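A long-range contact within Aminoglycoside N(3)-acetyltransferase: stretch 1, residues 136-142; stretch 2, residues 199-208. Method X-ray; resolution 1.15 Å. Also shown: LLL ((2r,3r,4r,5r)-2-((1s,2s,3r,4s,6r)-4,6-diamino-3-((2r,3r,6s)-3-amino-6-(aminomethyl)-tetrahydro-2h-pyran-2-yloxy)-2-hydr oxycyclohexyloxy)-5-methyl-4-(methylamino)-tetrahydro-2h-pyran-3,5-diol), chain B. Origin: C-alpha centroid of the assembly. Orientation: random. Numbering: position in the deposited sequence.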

# COMPACT_ATOMS: atom_id res chain seq x y z
N GLU A 136 10.47 -9.96 0.86
CA GLU A 136 10.79 -10.98 1.84
C GLU A 136 10.23 -10.64 3.21
O GLU A 136 10.06 -9.47 3.58
CB GLU A 136 12.32 -11.17 1.92
CG GLU A 136 12.82 -11.82 0.62
CD GLU A 136 14.32 -11.71 0.41
OE1 GLU A 136 15.02 -11.19 1.29
OE2 GLU A 136 14.79 -12.14 -0.66
N MET A 137 9.95 -11.69 3.96
CA MET A 137 9.63 -11.52 5.37
C MET A 137 10.76 -10.73 6.03
O MET A 137 11.94 -10.98 5.79
CB MET A 137 9.42 -12.88 6.02
CG MET A 137 8.16 -13.56 5.51
SD MET A 137 6.65 -12.90 6.25
CE MET A 137 6.72 -13.73 7.81
N GLY A 138 10.37 -9.76 6.83
CA GLY A 138 11.33 -8.88 7.46
C GLY A 138 11.57 -7.59 6.70
O GLY A 138 12.29 -6.72 7.21
N ALA A 139 10.98 -7.45 5.51
CA ALA A 139 11.13 -6.28 4.66
C ALA A 139 9.76 -5.88 4.12
O ALA A 139 9.52 -5.82 2.91
CB ALA A 139 12.11 -6.54 3.52
N ALA A 140 8.85 -5.54 5.02
CA ALA A 140 7.47 -5.31 4.60
C ALA A 140 7.33 -4.04 3.77
O ALA A 140 6.80 -4.09 2.65
CB ALA A 140 6.55 -5.28 5.81
N TYR A 141 7.77 -2.89 4.32
CA TYR A 141 7.59 -1.59 3.68
C TYR A 141 8.88 -0.80 3.58
O TYR A 141 8.85 0.32 3.08
CB TYR A 141 6.57 -0.73 4.43
CG TYR A 141 5.32 -1.53 4.74
CD1 TYR A 141 4.42 -1.87 3.74
CD2 TYR A 141 5.07 -2.01 6.01
CE1 TYR A 141 3.30 -2.63 4.00
CE2 TYR A 141 3.95 -2.78 6.27
CZ TYR A 141 3.08 -3.09 5.25
OH TYR A 141 1.98 -3.87 5.49
N GLY A 142 10.00 -1.37 4.00
CA GLY A 142 11.22 -0.62 4.04
C GLY A 142 12.15 -0.97 2.91
O GLY A 142 11.73 -1.40 1.83
N TRP A 199 5.99 -22.41 7.36
CA TRP A 199 5.78 -21.29 8.26
C TRP A 199 7.08 -20.52 8.44
O TRP A 199 8.14 -21.11 8.69
CB TRP A 199 5.27 -21.77 9.60
CG TRP A 199 3.82 -22.09 9.60
CD1 TRP A 199 3.24 -23.34 9.51
CD2 TRP A 199 2.74 -21.16 9.73
NE1 TRP A 199 1.87 -23.23 9.59
CE2 TRP A 199 1.54 -21.90 9.68
CE3 TRP A 199 2.68 -19.76 9.84
CZ2 TRP A 199 0.30 -21.30 9.81
CZ3 TRP A 199 1.45 -19.17 9.97
CH2 TRP A 199 0.26 -19.94 9.92
N VAL A 200 7.00 -19.20 8.31
CA VAL A 200 8.13 -18.31 8.51
C VAL A 200 7.76 -17.32 9.60
O VAL A 200 6.73 -16.64 9.52
CB VAL A 200 8.50 -17.56 7.21
CG1 VAL A 200 9.64 -16.57 7.48
CG2 VAL A 200 8.87 -18.54 6.11
N THR A 201 8.57 -17.28 10.65
CA THR A 201 8.44 -16.31 11.72
C THR A 201 9.48 -15.22 11.52
O THR A 201 10.65 -15.51 11.22
CB THR A 201 8.62 -16.98 13.09
OG1 THR A 201 7.66 -18.04 13.20
CG2 THR A 201 8.40 -15.99 14.22
N THR A 202 9.05 -13.97 11.63
CA THR A 202 9.96 -12.85 11.41
C THR A 202 9.63 -11.74 12.38
O THR A 202 8.55 -11.69 12.97
CB THR A 202 9.81 -12.31 9.98
OG1 THR A 202 10.91 -11.46 9.67
CG2 THR A 202 8.50 -11.51 9.80
N SER A 203 10.56 -10.80 12.53
CA SER A 203 10.25 -9.51 13.13
C SER A 203 10.34 -8.42 12.07
O SER A 203 11.00 -8.59 11.05
CB SER A 203 11.18 -9.21 14.31
OG SER A 203 12.50 -9.00 13.87
N ASP A 204 9.66 -7.30 12.31
CA ASP A 204 9.73 -6.16 11.41
C ASP A 204 9.29 -4.94 12.21
O ASP A 204 8.85 -5.07 13.36
CB ASP A 204 8.87 -6.37 10.15
CG ASP A 204 9.44 -5.69 8.91
OD1 ASP A 204 10.21 -4.69 9.06
OD2 ASP A 204 9.09 -6.15 7.80
N TRP A 205 9.43 -3.77 11.62
CA TRP A 205 8.91 -2.58 12.26
C TRP A 205 7.40 -2.68 12.47
O TRP A 205 6.67 -3.20 11.62
CB TRP A 205 9.26 -1.33 11.44
CG TRP A 205 10.73 -1.27 11.14
CD1 TRP A 205 11.32 -1.42 9.93
CD2 TRP A 205 11.79 -1.11 12.08
NE1 TRP A 205 12.68 -1.33 10.05
CE2 TRP A 205 12.99 -1.14 11.36
CE3 TRP A 205 11.85 -0.94 13.46
CZ2 TRP A 205 14.23 -1.01 11.98
CZ3 TRP A 205 13.09 -0.83 14.06
CH2 TRP A 205 14.25 -0.87 13.33
N ASP A 206 6.91 -2.13 13.57
CA ASP A 206 5.48 -2.12 13.84
C ASP A 206 4.80 -1.17 12.86
O ASP A 206 5.04 0.04 12.90
CB ASP A 206 5.25 -1.71 15.29
CG ASP A 206 3.84 -1.89 15.75
OD1 ASP A 206 2.94 -2.11 14.90
OD2 ASP A 206 3.67 -1.85 17.01
N SER A 207 3.96 -1.71 11.97
CA SER A 207 3.23 -0.86 11.03
C SER A 207 1.97 -0.24 11.63
O SER A 207 1.26 0.48 10.92
CB SER A 207 2.90 -1.59 9.73
OG SER A 207 1.94 -2.59 9.95
N ASN A 208 1.70 -0.51 12.91
CA ASN A 208 0.60 0.11 13.64
C ASN A 208 1.08 1.12 14.68
O ASN A 208 0.42 1.34 15.69
CB ASN A 208 -0.28 -0.96 14.27
CG ASN A 208 -1.12 -1.65 13.26
OD1 ASN A 208 -1.83 -1.01 12.48
ND2 ASN A 208 -1.03 -2.95 13.22
C11 LLL B . -4.59 1.05 10.03
O11 LLL B . -3.51 1.08 9.05
C21 LLL B . -5.72 1.91 9.48
N21 LLL B . -5.97 1.48 8.11
C31 LLL B . -5.29 3.33 9.39
C41 LLL B . -4.93 3.81 10.79
C51 LLL B . -3.84 2.89 11.33
O51 LLL B . -4.26 1.55 11.32
C61 LLL B . -3.52 3.25 12.77
N61 LLL B . -2.48 2.34 13.25
C12 LLL B . -0.88 -1.99 7.87
N12 LLL B . 0.20 -2.96 7.75
C22 LLL B . -0.35 -0.56 7.92
C32 LLL B . -1.54 0.37 7.96
N32 LLL B . -1.07 1.76 7.98
C42 LLL B . -2.43 0.16 9.19
C52 LLL B . -2.86 -1.31 9.25
O52 LLL B . -3.51 -1.53 10.48
C62 LLL B . -1.69 -2.27 9.14
O62 LLL B . -2.21 -3.58 9.04
C13 LLL B . -1.70 -4.56 9.95
C23 LLL B . -1.76 -5.90 9.23
O23 LLL B . -1.05 -5.77 8.01
C33 LLL B . -3.22 -6.26 8.88
N33 LLL B . -3.27 -7.61 8.28
C43 LLL B . -4.06 -6.21 10.17
O43 LLL B . -3.64 -7.29 10.98
C53 LLL B . -3.84 -4.87 10.90
O53 LLL B . -2.48 -4.62 11.16
C83 LLL B . -5.55 -6.33 9.84
C93 LLL B . -3.98 -7.59 6.99
O HOH W 1 7.92 -8.48 7.49

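A single carboxylate oxygen, OD2 of Asp204, organises most of the polar chemistry between these two stretches, and it does so for a segment that has no regular secondary structure of its own. The general principle is familiar: a loop that does not pair with a strand through a ladder of backbone hydrogen bonds can still be fixed to it if an acidic side chain gathers the loop's amide groups. Here the strand, which runs through residues 199-205, offers the acid, and residues 136-142 offer the amides. One direct hydrogen bond results, from Ala140 N to Asp204 OD2 at 2.9 Å. A second link is indirect: a water accepts from Gly138 N at 2.8 Å and donates to Asp204 OD2 at 2.6 Å, so that the same oxygen reaches two amides of the loop, one of them through solvent.

Proximity alone is not bonding, as the amide between them illustrates. Ala139 N lies 3.2 Å from Asp204 OD2, but the angle is poor; the hydrogen bond of Ala139 N goes instead to Glu136 O, at 2.9 Å, closing the type II turn that spans Glu136 to Ala139. The amide that closes the turn is satisfied within the loop, while Ala140 N bonds the carboxylate directly and Gly138 N reaches it through the water. The other carboxylate oxygen is used within the strand, where Trp205 N donates to Asp204 OD1 at 2.8 Å.

The closest CA-to-CA approach falls at this site, with Gly138 CA 5.1 Å from Asp204 CA. Glycine suits the position for two reasons. At phi/psi of 95/-6 a side chain would be jammed against the carbonyl oxygen of Met137, and an ideal CB on Gly138 would also sit a tight 3.3 Å from Thr202 OG1. Gly138 CA packs 3.6 Å from Ser203 O. Thr202 OG1 does not bond to the loop; Thr202 OG1 donates to Ser203 O at 3.2 Å.

Next to this polar centre lies a largely apolar patch. Met137 points toward the strand and folds its side chain, with all three chi angles in the m well, over Val200 and Thr202. Met137 CG meets Val200 CG1 at 3.9 Å, and Met137 CE lies 3.5 Å from Thr202 CG2; Met137 CE also rests against the strand backbone, 3.4 Å from Val200 O. Val200, Thr202 and Asp204 all direct their CA-to-CB bonds toward the loop, whereas Thr201 and Ser203 point away, the alternation expected of a strand.

Beyond the strand the two backbones diverge, and Tyr141 CA and Ser207 CA are 8.6 Å apart. Their side chains still touch, Tyr141 CE2 lying 3.8 Å from Ser207 CB, and they share a ligand atom: N12 of the bound aminoglycoside LLL donates to Tyr141 OH at 3.0 Å and to Ser207 OG at 2.8 Å. The amine therefore bridges the stretches at Tyr141 and Ser207, which share no direct hydrogen bond.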